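Local coordinates for Arf-GAP with coiled-coil, ANK repeat and PH domain-containing protein 2 (Homo sapiens, PDB 6IF3) that activates GTP hydrolysis on the small GTPase ARF6 and, through the ankyrin-repeat region described here, interacts with RAB35, at residues H84-G89 with L115-E120; V119-A124 with P169-R174; F63-G68 with V94-K99; R134-M139 with Q155-D160. One frame throughout, in Å; residues are numbered along the deposited sequence.

Overall arrangement
Interactions 1 and 3 join neighbouring ankyrin repeats in this all-helical piece of ACAP2, and illustrate how stacked modules bring together residues distant in sequence. Interaction 1 joins the first helices of ANK 2 and ANK 3, while interaction 3 joins the second helices of ANK 1 and ANK 2; their centres lie about 18 Å apart, and Ala85 and Thr86 pack on Val94 between them. The chain end then folds back over the stack. Interaction 4 fixes residues 155-160 to helix 124-141, the second helix of ANK 3, and touches interaction 3 through Ile157, and interaction 2, centred about 7 Å from interaction 1, lays the tail over the helix ends. Interactions 2 and 4 both adjoin another protein of the assembly.

Interaction 1: residues H84-G89 with L115-E120; sequences HATVLG and LSIAVE
The stacked first helices of two consecutive ankyrin repeats make this contact: Thr86 and Val87 of ANK 2 meet Ile117 and Ala118 of ANK 3. The helical parts run almost exactly parallel, 2° apart with a closest axis approach of 9.2 Å, and the small Thr86 and Ala118 side chains are consistent with this close spacing. Thr86 supplies the central methyl. Its first torsion (chi1 -62°) leaves CG2 trans to the backbone nitrogen and aimed across the gap, where Thr86 CG2 lies 3.9 Å from Ile117 CG2 and 4.0 Å from Ala118 CB. The same torsion turns the hydroxyl back along its own helix, where Thr86 OG1 is hydrogen-bonded to Leu82 O, so a buried polar atom is satisfied while the methyl does the packing. Nearer the surface, Val87 continues the seam: Val87 CG2 stands 3.9 Å from Ile117 CG2 and 4.0 Å from Ile117 CD1, so both branches of the isoleucine are used. No hydrogen bond crosses between the segments. The second helix of ANK 3 backs the seam, with Val127 against Ala118. Helix 81-88 ends in a Schellman motif at Gly89, whose positive phi lets the chain turn toward helix 91-99. Parallel first helices joined by methyl-to-methyl packing are typical of the ankyrin-repeat solenoid.

Interaction 2: residues V119-A124 with P169-R174; sequences VEAANA and PEKLNR
Water 1 donates a hydrogen bond to Ala121 O, 2.8 Å away, and accepts one from Lys171 NZ at 2.9 Å. It thereby links the C-terminal tail to the helix-turn-helix of ANK 3, at the turn where helix 114-120 gives way to helix 124-141. Direct bonding is ruled out by distance, since Lys171 NZ and Ala121 O are 5.2 Å apart, and the water spans that interval. The turn itself is a Schellman motif: Ala122 has positive phi, and its nitrogen bonds back to Val119 O. Asn123 follows as the N-cap of the next helix, its OD1 taken by Ile126 N. An ammonium group beside the carboxyl end of a helix is probably stabilised to some degree by the carbonyls there. Lys171 reaches this place with a strained-looking chain, chi1 at -134° and chi2 at 143° both lying away from staggered values, before a final bend at chi4 swings the nitrogen over to the alanine and the water. On its way the chain passes helix 81-88, with its CE packed against the carbonyl oxygen of Val87. Further along the tail, Asn173 ND2 is hydrogen-bonded to Leu88 O and Arg174 NH1 to Gly55 O, so the tail runs across the helix ends of successive repeats. Ala122, in the turn, packs on an aromatic side chain of another protein of the assembly. The direct contacts are sparse: Lys171 NZ comes within 4.1 Å of Ala121 CB, and Lys171 CE within 4.5 Å of Asn123 ND2.

Interaction 3: residues F63-G68 with V94-K99; sequences FLLQNG and VCLFLK
The Phe97 ring offers its edge to Leu65: CD1 of the leucine sits near the ring plane, 4.1 Å from Phe97 CE1 and 4.2 Å from Phe97 CD1. With chi1 at -66°, CG of Phe97 stands anti to the carbonyl carbon and beside the backbone nitrogen, and the end of the ring comes closer to Leu65 than its first bond would suggest. The same leucine methyl meets Leu96 tip to tip, with Leu65 CD1 3.9 Å from Leu96 CD2. One branch thus touches two successive residues of helix 91-99, and the seam is wholly apolar. Around it, Val53, Pro81, Val71 and Ala102 close on Phe97, and Leu49 on Leu65, which places the ring where first helices, second helices and loops converge. A second ring, Phe63, lies away from this seam and packs on Leu23, Met26 and Leu30 of helix 23-31. Over one of its faces, Asn67 ND2 lies 3.5 Å above the plane and over the centre of the Phe63 ring, while the same amide gives a nearly straight bond (169°) to Phe63 O, with Asn67 ND2 and Phe63 O 2.7 Å apart. That bond fixes the amide beside the turn at Gly68, the positive-phi residue of a Schellman motif that ends the helix. Apolar packing between the second helices of consecutive repeats, here ANK 1 and ANK 2, is characteristic of the ankyrin-repeat core.

Interaction 4: residues R134-M139 with Q155-D160; sequences RMNEEM and QDIFRD
Asn136 and Gln155 meet because chi1 of Asn136, at -76°, sets CG anti to its own carbonyl carbon, bringing the amide out from helix 124-141 to the incoming chain, while Gln155, bent at chi2 (-54°), turns its side chain to Met135. The Asn136 amide grips the backbone of Gln155 twice. Gln155 N donates to Asn136 OD1 at 2.8 Å, and Asn136 ND2 donates to Gln155 O at 3.0 Å (169°); each acceptor is met in its carbonyl plane, on a lone pair. OD1 takes a second bond, from water 2, which also makes a weak one with Gln155 NE2. Gln155 folds over Met135, with Gln155 NE2 lying 3.8 Å from Met135 SD. Were Asn136 replaced by an alanine, Gln155 N and O would probably both lose their mates, leaving this part of the tail freer to drift from the helix. Just beyond, Asp156 caps helix 157-161 by accepting from Arg159 N, and Ile157 packs on Leu132 and Leu98. The Asp160 carboxylate faces another protein of the assembly and pairs with a basic side chain there. Such two-point pairing of a side-chain amide with the N-H and C=O of one residue mimics strand pairing, here fastening the C-terminal extension to the last ankyrin repeat.

Interaction 1: residues H84-G89 with L115-E120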
loop_
_atom_site.group_PDB
_atom_site.type_symbol
_atom_site.label_atom_id
_atom_site.label_comp_id
_atom_site.label_asym_id
_atom_site.label_seq_id
_atom_site.Cartn_x
_atom_site.Cartn_y
_atom_site.Cartn_z
ATOM N N HIS A 84 -0.632 6.375 -17.702
ATOM C CA HIS A 84 -1.473 7.538 -17.913
ATOM C C HIS A 84 -2.561 7.704 -16.868
ATOM O O HIS A 84 -2.853 8.838 -16.456
ATOM C CB HIS A 84 -2.119 7.473 -19.328
ATOM C CG HIS A 84 -1.138 7.715 -20.433
ATOM N ND1 HIS A 84 -0.556 8.949 -20.654
ATOM C CD2 HIS A 84 -0.627 6.879 -21.372
ATOM C CE1 HIS A 84 0.258 8.865 -21.691
ATOM N NE2 HIS A 84 0.234 7.626 -22.140
ATOM N N ALA A 85 -3.165 6.596 -16.433
ATOM C CA ALA A 85 -4.194 6.686 -15.406
ATOM C C ALA A 85 -3.599 7.190 -14.091
ATOM O O ALA A 85 -4.228 7.955 -13.346
ATOM C CB ALA A 85 -4.845 5.353 -15.194
ATOM N N THR A 86 -2.362 6.757 -13.808
ATOM C CA THR A 86 -1.672 7.217 -12.600
ATOM C C THR A 86 -1.392 8.713 -12.657
ATOM O O THR A 86 -1.656 9.443 -11.709
ATOM C CB THR A 86 -0.371 6.430 -12.394
ATOM O OG1 THR A 86 -0.715 5.056 -12.215
ATOM C CG2 THR A 86 0.395 6.916 -11.129
ATOM N N VAL A 87 -0.811 9.182 -13.759
ATOM C CA VAL A 87 -0.535 10.603 -13.940
ATOM C C VAL A 87 -1.801 11.458 -13.789
ATOM O O VAL A 87 -1.768 12.490 -13.121
ATOM C CB VAL A 87 0.097 10.846 -15.314
ATOM C CG1 VAL A 87 0.168 12.341 -15.623
ATOM C CG2 VAL A 87 1.513 10.212 -15.335
ATOM N N LEU A 88 -2.929 10.992 -14.340
ATOM C CA LEU A 88 -4.156 11.803 -14.291
ATOM C C LEU A 88 -4.936 11.653 -12.973
ATOM O O LEU A 88 -5.893 12.392 -12.737
ATOM C CB LEU A 88 -5.053 11.456 -15.468
ATOM C CG LEU A 88 -4.409 11.804 -16.811
ATOM C CD1 LEU A 88 -5.332 11.364 -17.918
ATOM C CD2 LEU A 88 -4.141 13.299 -16.951
ATOM N N GLY A 89 -4.517 10.722 -12.105
ATOM C CA GLY A 89 -5.170 10.539 -10.804
ATOM C C GLY A 89 -6.455 9.735 -10.923
ATOM O O GLY A 89 -7.341 9.823 -10.075
ATOM N N LEU A 115 4.420 3.662 -9.687
ATOM C CA LEU A 115 4.597 3.918 -8.249
ATOM C C LEU A 115 5.429 5.193 -8.013
ATOM O O LEU A 115 5.060 6.000 -7.152
ATOM C CB LEU A 115 5.283 2.738 -7.532
ATOM C CG LEU A 115 5.496 2.939 -6.018
ATOM C CD1 LEU A 115 4.161 3.097 -5.271
ATOM C CD2 LEU A 115 6.347 1.779 -5.450
ATOM N N SER A 116 6.502 5.395 -8.768
ATOM C CA SER A 116 7.342 6.585 -8.538
ATOM C C SER A 116 6.507 7.840 -8.798
ATOM O O SER A 116 6.630 8.834 -8.100
ATOM C CB SER A 116 8.605 6.556 -9.399
ATOM O OG SER A 116 8.329 6.791 -10.772
ATOM N N ILE A 117 5.661 7.787 -9.811
ATOM C CA ILE A 117 4.803 8.919 -10.174
ATOM C C ILE A 117 3.805 9.207 -9.045
ATOM O O ILE A 117 3.691 10.354 -8.587
ATOM C CB ILE A 117 4.098 8.622 -11.503
ATOM C CG1 ILE A 117 5.157 8.564 -12.596
ATOM C CG2 ILE A 117 3.024 9.674 -11.817
ATOM C CD1 ILE A 117 4.628 8.057 -13.909
ATOM N N ALA A 118 3.109 8.170 -8.598
ATOM C CA ALA A 118 2.151 8.305 -7.483
ATOM C C ALA A 118 2.774 8.790 -6.180
ATOM O O ALA A 118 2.157 9.580 -5.467
ATOM C CB ALA A 118 1.429 6.954 -7.285
ATOM N N VAL A 119 3.988 8.342 -5.878
ATOM C CA VAL A 119 4.670 8.774 -4.674
ATOM C C VAL A 119 5.038 10.249 -4.812
ATOM O O VAL A 119 4.882 11.029 -3.860
ATOM C CB VAL A 119 5.938 7.921 -4.393
ATOM C CG1 VAL A 119 6.808 8.574 -3.353
ATOM C CG2 VAL A 119 5.555 6.544 -3.909
ATOM N N GLU A 120 5.572 10.651 -5.966
ATOM C CA GLU A 120 5.923 12.063 -6.151
ATOM C C GLU A 120 4.692 12.953 -6.051
ATOM O O GLU A 120 4.777 14.089 -5.570
ATOM C CB GLU A 120 6.589 12.303 -7.506
ATOM C CG GLU A 120 7.048 13.747 -7.702
ATOM C CD GLU A 120 7.540 14.038 -9.113
ATOM O OE1 GLU A 120 6.762 13.836 -10.075
ATOM O OE2 GLU A 120 8.714 14.442 -9.251
#

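Interaction 2: residues V119-A124 with P169-R174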
loop_
_atom_site.group_PDB
_atom_site.type_symbol
_atom_site.label_atom_id
_atom_site.label_comp_id
_atom_site.label_asym_id
_atom_site.label_seq_id
_atom_site.Cartn_x
_atom_site.Cartn_y
_atom_site.Cartn_z
ATOM N N VAL A 119 3.988 8.342 -5.878
ATOM C CA VAL A 119 4.670 8.774 -4.674
ATOM C C VAL A 119 5.038 10.249 -4.812
ATOM O O VAL A 119 4.882 11.029 -3.860
ATOM C CB VAL A 119 5.938 7.921 -4.393
ATOM C CG1 VAL A 119 6.808 8.574 -3.353
ATOM C CG2 VAL A 119 5.555 6.544 -3.909
ATOM N N GLU A 120 5.572 10.651 -5.966
ATOM C CA GLU A 120 5.923 12.063 -6.151
ATOM C C GLU A 120 4.692 12.953 -6.051
ATOM O O GLU A 120 4.777 14.089 -5.570
ATOM C CB GLU A 120 6.589 12.303 -7.506
ATOM C CG GLU A 120 7.048 13.747 -7.702
ATOM C CD GLU A 120 7.540 14.038 -9.113
ATOM O OE1 GLU A 120 6.762 13.836 -10.075
ATOM O OE2 GLU A 120 8.714 14.442 -9.251
ATOM N N ALA A 121 3.560 12.433 -6.526
ATOM C CA ALA A 121 2.288 13.166 -6.466
ATOM C C ALA A 121 1.662 13.130 -5.081
ATOM O O ALA A 121 0.626 13.778 -4.868
ATOM C CB ALA A 121 1.303 12.591 -7.481
ATOM N N ALA A 122 2.271 12.373 -4.157
ATOM C CA ALA A 122 1.743 12.168 -2.790
ATOM C C ALA A 122 0.276 11.731 -2.827
ATOM O O ALA A 122 -0.568 12.218 -2.087
ATOM C CB ALA A 122 1.907 13.396 -1.951
ATOM N N ASN A 123 -0.006 10.798 -3.715
ATOM C CA ASN A 123 -1.366 10.319 -3.919
ATOM C C ASN A 123 -1.616 9.083 -3.076
ATOM O O ASN A 123 -1.257 7.967 -3.476
ATOM C CB ASN A 123 -1.578 10.015 -5.396
ATOM C CG ASN A 123 -3.025 9.739 -5.734
ATOM O OD1 ASN A 123 -3.722 9.039 -4.997
ATOM N ND2 ASN A 123 -3.494 10.293 -6.851
ATOM N N ALA A 124 -2.169 9.270 -1.878
ATOM C CA ALA A 124 -2.304 8.141 -0.970
ATOM C C ALA A 124 -3.095 6.972 -1.544
ATOM O O ALA A 124 -2.720 5.808 -1.370
ATOM C CB ALA A 124 -2.936 8.590 0.278
ATOM N N PRO A 169 -10.726 15.623 -9.639
ATOM C CA PRO A 169 -11.093 16.666 -10.608
ATOM C C PRO A 169 -10.227 17.923 -10.509
ATOM O O PRO A 169 -10.317 18.786 -11.385
ATOM C CB PRO A 169 -12.550 16.983 -10.248
ATOM C CG PRO A 169 -12.678 16.598 -8.814
ATOM C CD PRO A 169 -11.789 15.401 -8.640
ATOM N N GLU A 170 -9.409 18.025 -9.464
ATOM C CA GLU A 170 -8.517 19.173 -9.306
ATOM C C GLU A 170 -7.180 18.948 -10.026
ATOM O O GLU A 170 -6.439 19.893 -10.310
ATOM C CB GLU A 170 -8.285 19.459 -7.828
ATOM N N LYS A 171 -6.893 17.682 -10.317
ATOM C CA LYS A 171 -5.760 17.286 -11.151
ATOM C C LYS A 171 -5.996 17.718 -12.600
ATOM O O LYS A 171 -7.144 17.819 -13.039
ATOM C CB LYS A 171 -5.568 15.766 -11.068
ATOM C CG LYS A 171 -4.146 15.300 -10.866
ATOM C CD LYS A 171 -4.106 14.081 -9.954
ATOM C CE LYS A 171 -2.696 13.548 -9.838
ATOM N NZ LYS A 171 -1.744 14.610 -9.394
ATOM N N LEU A 172 -4.923 17.979 -13.343
ATOM C CA LEU A 172 -5.071 18.272 -14.760
ATOM C C LEU A 172 -5.557 17.022 -15.497
ATOM O O LEU A 172 -4.795 16.081 -15.694
ATOM C CB LEU A 172 -3.758 18.768 -15.371
ATOM C CG LEU A 172 -3.879 18.993 -16.880
ATOM C CD1 LEU A 172 -5.046 19.924 -17.163
ATOM C CD2 LEU A 172 -2.598 19.568 -17.475
ATOM N N ASN A 173 -6.835 17.014 -15.867
ATOM C CA ASN A 173 -7.425 15.947 -16.679
ATOM C C ASN A 173 -8.670 16.479 -17.386
ATOM O O ASN A 173 -8.839 17.690 -17.504
ATOM C CB ASN A 173 -7.751 14.712 -15.824
ATOM C CG ASN A 173 -8.496 15.062 -14.553
ATOM O OD1 ASN A 173 -9.459 15.833 -14.573
ATOM N ND2 ASN A 173 -8.032 14.524 -13.429
ATOM N N ARG A 174 -9.543 15.590 -17.853
ATOM C CA ARG A 174 -10.745 16.046 -18.559
ATOM C C ARG A 174 -11.682 16.821 -17.624
ATOM O O ARG A 174 -12.299 17.808 -18.042
ATOM C CB ARG A 174 -11.488 14.858 -19.188
ATOM C CG ARG A 174 -12.650 15.240 -20.083
ATOM C CD ARG A 174 -13.319 13.974 -20.645
ATOM N NE ARG A 174 -14.228 14.290 -21.727
ATOM C CZ ARG A 174 -14.835 13.386 -22.502
ATOM N NH1 ARG A 174 -14.647 12.089 -22.311
ATOM N NH2 ARG A 174 -15.647 13.787 -23.470
HETATM O O HOH W 1 -1.320 14.959 -6.531
#

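Interaction 3: residues F63-G68 with V94-K99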
loop_
_atom_site.group_PDB
_atom_site.type_symbol
_atom_site.label_atom_id
_atom_site.label_comp_id
_atom_site.label_asym_id
_atom_site.label_seq_id
_atom_site.Cartn_x
_atom_site.Cartn_y
_atom_site.Cartn_z
ATOM N N PHE A 63 -14.834 -1.955 -21.668
ATOM C CA PHE A 63 -15.277 -2.431 -22.989
ATOM C C PHE A 63 -14.093 -2.818 -23.891
ATOM O O PHE A 63 -14.101 -3.880 -24.542
ATOM C CB PHE A 63 -16.132 -1.341 -23.645
ATOM C CG PHE A 63 -16.651 -1.695 -25.005
ATOM C CD1 PHE A 63 -17.848 -2.360 -25.140
ATOM C CD2 PHE A 63 -15.940 -1.337 -26.153
ATOM C CE1 PHE A 63 -18.364 -2.686 -26.400
ATOM C CE2 PHE A 63 -16.446 -1.666 -27.428
ATOM C CZ PHE A 63 -17.649 -2.338 -27.545
ATOM N N LEU A 64 -13.077 -1.969 -23.929
ATOM C CA LEU A 64 -11.899 -2.259 -24.737
ATOM C C LEU A 64 -11.184 -3.525 -24.260
ATOM O O LEU A 64 -10.837 -4.386 -25.054
ATOM C CB LEU A 64 -10.952 -1.063 -24.715
ATOM C CG LEU A 64 -11.486 0.106 -25.542
ATOM C CD1 LEU A 64 -10.633 1.367 -25.314
ATOM C CD2 LEU A 64 -11.481 -0.267 -27.068
ATOM N N LEU A 65 -10.993 -3.672 -22.956
ATOM C CA LEU A 65 -10.370 -4.882 -22.413
ATOM C C LEU A 65 -11.178 -6.137 -22.741
ATOM O O LEU A 65 -10.611 -7.178 -23.064
ATOM C CB LEU A 65 -10.195 -4.750 -20.893
ATOM C CG LEU A 65 -9.146 -3.728 -20.475
ATOM C CD1 LEU A 65 -9.170 -3.503 -18.941
ATOM C CD2 LEU A 65 -7.740 -4.103 -20.945
ATOM N N GLN A 66 -12.509 -6.027 -22.661
ATOM C CA GLN A 66 -13.401 -7.146 -22.971
ATOM C C GLN A 66 -13.338 -7.503 -24.444
ATOM O O GLN A 66 -13.702 -8.599 -24.828
ATOM C CB GLN A 66 -14.840 -6.804 -22.601
ATOM C CG GLN A 66 -15.066 -6.745 -21.114
ATOM C CD GLN A 66 -16.369 -6.065 -20.768
ATOM O OE1 GLN A 66 -17.137 -5.669 -21.653
ATOM N NE2 GLN A 66 -16.620 -5.901 -19.477
ATOM N N ASN A 67 -12.870 -6.566 -25.266
ATOM C CA ASN A 67 -12.807 -6.821 -26.704
ATOM C C ASN A 67 -11.353 -6.981 -27.189
ATOM O O ASN A 67 -11.064 -6.847 -28.376
ATOM C CB ASN A 67 -13.536 -5.707 -27.460
ATOM C CG ASN A 67 -15.030 -5.844 -27.357
ATOM O OD1 ASN A 67 -15.626 -6.565 -28.133
ATOM N ND2 ASN A 67 -15.641 -5.183 -26.376
ATOM N N GLY A 68 -10.466 -7.299 -26.259
ATOM C CA GLY A 68 -9.124 -7.774 -26.559
ATOM C C GLY A 68 -7.989 -6.768 -26.482
ATOM O O GLY A 68 -6.877 -7.050 -26.955
ATOM N N VAL A 94 -6.931 2.841 -12.397
ATOM C CA VAL A 94 -5.752 2.152 -11.829
ATOM C C VAL A 94 -6.185 0.800 -11.221
ATOM O O VAL A 94 -5.574 -0.244 -11.441
ATOM C CB VAL A 94 -5.049 3.041 -10.769
ATOM C CG1 VAL A 94 -4.015 2.235 -9.943
ATOM C CG2 VAL A 94 -4.356 4.221 -11.474
ATOM N N CYS A 95 -7.275 0.801 -10.466
ATOM C CA CYS A 95 -7.747 -0.415 -9.841
ATOM C C CYS A 95 -8.115 -1.480 -10.892
ATOM O O CYS A 95 -7.704 -2.625 -10.776
ATOM C CB CYS A 95 -8.946 -0.114 -8.944
ATOM S SG CYS A 95 -9.447 -1.494 -7.959
ATOM N N LEU A 96 -8.856 -1.068 -11.914
ATOM C CA LEU A 96 -9.239 -1.975 -13.003
ATOM C C LEU A 96 -8.013 -2.590 -13.691
ATOM O O LEU A 96 -7.910 -3.802 -13.845
ATOM C CB LEU A 96 -10.084 -1.212 -14.006
ATOM C CG LEU A 96 -10.349 -2.016 -15.295
ATOM C CD1 LEU A 96 -11.296 -3.161 -15.068
ATOM C CD2 LEU A 96 -10.853 -1.058 -16.381
ATOM N N PHE A 97 -7.070 -1.741 -14.051
ATOM C CA PHE A 97 -5.882 -2.224 -14.750
ATOM C C PHE A 97 -5.074 -3.167 -13.880
ATOM O O PHE A 97 -4.590 -4.180 -14.375
ATOM C CB PHE A 97 -5.008 -1.049 -15.225
ATOM C CG PHE A 97 -5.662 -0.203 -16.274
ATOM C CD1 PHE A 97 -6.624 -0.739 -17.137
ATOM C CD2 PHE A 97 -5.334 1.142 -16.401
ATOM C CE1 PHE A 97 -7.243 0.062 -18.105
ATOM C CE2 PHE A 97 -5.939 1.955 -17.351
ATOM C CZ PHE A 97 -6.893 1.428 -18.207
ATOM N N LEU A 98 -4.928 -2.856 -12.593
ATOM C CA LEU A 98 -4.191 -3.752 -11.704
ATOM C C LEU A 98 -4.890 -5.128 -11.642
ATOM O O LEU A 98 -4.218 -6.163 -11.702
ATOM C CB LEU A 98 -4.051 -3.116 -10.313
ATOM C CG LEU A 98 -3.094 -1.917 -10.287
ATOM C CD1 LEU A 98 -3.145 -1.250 -8.905
ATOM C CD2 LEU A 98 -1.652 -2.379 -10.573
ATOM N N LYS A 99 -6.225 -5.155 -11.543
ATOM C CA LYS A 99 -6.956 -6.417 -11.466
ATOM C C LYS A 99 -6.927 -7.167 -12.788
ATOM O O LYS A 99 -7.138 -8.381 -12.823
ATOM C CB LYS A 99 -8.402 -6.176 -11.044
ATOM C CG LYS A 99 -8.497 -5.850 -9.576
ATOM C CD LYS A 99 -9.842 -5.278 -9.189
ATOM C CE LYS A 99 -10.973 -6.270 -9.417
ATOM N NZ LYS A 99 -10.925 -7.524 -8.594
#

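Interaction 4: residues R134-M139 with Q155-D160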
loop_
_atom_site.group_PDB
_atom_site.type_symbol
_atom_site.label_atom_id
_atom_site.label_comp_id
_atom_site.label_asym_id
_atom_site.label_seq_id
_atom_site.Cartn_x
_atom_site.Cartn_y
_atom_site.Cartn_z
ATOM N N ARG A 134 1.282 -5.065 -5.410
ATOM C CA ARG A 134 2.622 -5.631 -5.279
ATOM C C ARG A 134 2.661 -6.683 -4.172
ATOM O O ARG A 134 3.305 -7.702 -4.317
ATOM C CB ARG A 134 3.670 -4.548 -4.999
ATOM C CG ARG A 134 3.876 -3.594 -6.174
ATOM C CD ARG A 134 5.216 -2.833 -6.105
ATOM N NE ARG A 134 5.396 -1.921 -7.235
ATOM C CZ ARG A 134 6.572 -1.444 -7.632
ATOM N NH1 ARG A 134 7.689 -1.823 -7.020
ATOM N NH2 ARG A 134 6.637 -0.620 -8.671
ATOM N N MET A 135 1.988 -6.416 -3.056
ATOM C CA MET A 135 1.935 -7.386 -1.972
ATOM C C MET A 135 1.336 -8.716 -2.475
ATOM O O MET A 135 1.841 -9.789 -2.153
ATOM C CB MET A 135 1.118 -6.809 -0.807
ATOM C CG MET A 135 1.119 -7.691 0.430
ATOM S SD MET A 135 0.039 -7.039 1.722
ATOM C CE MET A 135 0.981 -5.651 2.307
ATOM N N ASN A 136 0.274 -8.624 -3.273
ATOM C CA ASN A 136 -0.313 -9.804 -3.896
ATOM C C ASN A 136 0.683 -10.509 -4.810
ATOM O O ASN A 136 0.755 -11.734 -4.816
ATOM C CB ASN A 136 -1.564 -9.439 -4.691
ATOM C CG ASN A 136 -2.757 -9.177 -3.785
ATOM O OD1 ASN A 136 -2.715 -9.491 -2.589
ATOM N ND2 ASN A 136 -3.833 -8.633 -4.351
ATOM N N GLU A 137 1.453 -9.728 -5.556
ATOM C CA GLU A 137 2.506 -10.326 -6.413
ATOM C C GLU A 137 3.501 -11.097 -5.568
ATOM O O GLU A 137 3.877 -12.240 -5.887
ATOM C CB GLU A 137 3.235 -9.249 -7.210
ATOM C CG GLU A 137 2.377 -8.494 -8.202
ATOM C CD GLU A 137 3.194 -7.505 -9.031
ATOM O OE1 GLU A 137 4.434 -7.465 -8.863
ATOM O OE2 GLU A 137 2.601 -6.800 -9.877
ATOM N N GLU A 138 3.921 -10.493 -4.468
ATOM C CA GLU A 138 4.921 -11.144 -3.610
ATOM C C GLU A 138 4.370 -12.386 -2.904
ATOM O O GLU A 138 5.083 -13.392 -2.723
ATOM C CB GLU A 138 5.448 -10.163 -2.555
ATOM C CG GLU A 138 6.311 -9.047 -3.107
ATOM C CD GLU A 138 7.089 -8.327 -2.008
ATOM O OE1 GLU A 138 7.302 -8.938 -0.943
ATOM O OE2 GLU A 138 7.479 -7.161 -2.217
ATOM N N MET A 139 3.115 -12.319 -2.476
ATOM C CA MET A 139 2.453 -13.461 -1.860
ATOM C C MET A 139 2.340 -14.621 -2.846
ATOM O O MET A 139 2.511 -15.788 -2.469
ATOM C CB MET A 139 1.064 -13.080 -1.327
ATOM C CG MET A 139 1.087 -12.180 -0.078
ATOM S SD MET A 139 1.886 -12.857 1.412
ATOM C CE MET A 139 0.676 -14.070 1.887
ATOM N N GLN A 155 -5.021 -9.696 -1.054
ATOM C CA GLN A 155 -5.674 -8.417 -0.799
ATOM C C GLN A 155 -6.755 -8.142 -1.821
ATOM O O GLN A 155 -6.509 -8.201 -3.012
ATOM C CB GLN A 155 -4.671 -7.252 -0.829
ATOM C CG GLN A 155 -3.494 -7.401 0.093
ATOM C CD GLN A 155 -3.920 -7.653 1.510
ATOM O OE1 GLN A 155 -4.826 -6.990 2.029
ATOM N NE2 GLN A 155 -3.320 -8.661 2.127
ATOM N N ASP A 156 -7.960 -7.838 -1.344
ATOM C CA ASP A 156 -9.083 -7.474 -2.210
ATOM C C ASP A 156 -8.980 -5.978 -2.546
ATOM O O ASP A 156 -9.533 -5.136 -1.816
ATOM C CB ASP A 156 -10.384 -7.795 -1.477
ATOM C CG ASP A 156 -11.641 -7.593 -2.326
ATOM O OD1 ASP A 156 -11.579 -6.937 -3.398
ATOM O OD2 ASP A 156 -12.710 -8.113 -1.901
ATOM N N ILE A 157 -8.277 -5.607 -3.616
ATOM C CA ILE A 157 -8.021 -4.174 -3.789
ATOM C C ILE A 157 -9.294 -3.473 -4.286
ATOM O O ILE A 157 -9.408 -2.245 -4.151
ATOM C CB ILE A 157 -6.831 -3.889 -4.711
ATOM C CG1 ILE A 157 -7.088 -4.432 -6.113
ATOM C CG2 ILE A 157 -5.531 -4.489 -4.113
ATOM C CD1 ILE A 157 -6.075 -3.901 -7.143
ATOM N N PHE A 158 -10.245 -4.225 -4.858
ATOM C CA PHE A 158 -11.525 -3.583 -5.178
ATOM C C PHE A 158 -12.202 -3.086 -3.910
ATOM O O PHE A 158 -12.771 -1.984 -3.877
ATOM C CB PHE A 158 -12.480 -4.513 -5.914
ATOM C CG PHE A 158 -13.870 -3.940 -6.033
ATOM C CD1 PHE A 158 -14.136 -2.925 -6.944
ATOM C CD2 PHE A 158 -14.896 -4.376 -5.186
ATOM C CE1 PHE A 158 -15.430 -2.377 -7.030
ATOM C CE2 PHE A 158 -16.174 -3.830 -5.261
ATOM C CZ PHE A 158 -16.442 -2.817 -6.190
ATOM N N ARG A 159 -12.199 -3.926 -2.879
ATOM C CA ARG A 159 -12.802 -3.530 -1.620
ATOM C C ARG A 159 -12.121 -2.276 -1.089
ATOM O O ARG A 159 -12.788 -1.346 -0.606
ATOM C CB ARG A 159 -12.695 -4.654 -0.583
ATOM C CG ARG A 159 -13.512 -4.338 0.693
ATOM C CD ARG A 159 -13.399 -5.447 1.690
ATOM N NE ARG A 159 -14.350 -5.297 2.783
ATOM C CZ ARG A 159 -14.512 -6.198 3.743
ATOM N NH1 ARG A 159 -13.754 -7.296 3.727
ATOM N NH2 ARG A 159 -15.432 -6.026 4.693
ATOM N N ASP A 160 -10.798 -2.242 -1.183
ATOM C CA ASP A 160 -10.042 -1.050 -0.755
ATOM C C ASP A 160 -10.342 0.184 -1.620
ATOM O O ASP A 160 -10.332 1.316 -1.097
ATOM C CB ASP A 160 -8.551 -1.333 -0.795
ATOM C CG ASP A 160 -8.174 -2.473 0.115
ATOM O OD1 ASP A 160 -8.766 -2.560 1.200
ATOM O OD2 ASP A 160 -7.313 -3.286 -0.250
HETATM O O HOH W 2 -1.470 -10.151 -0.288
#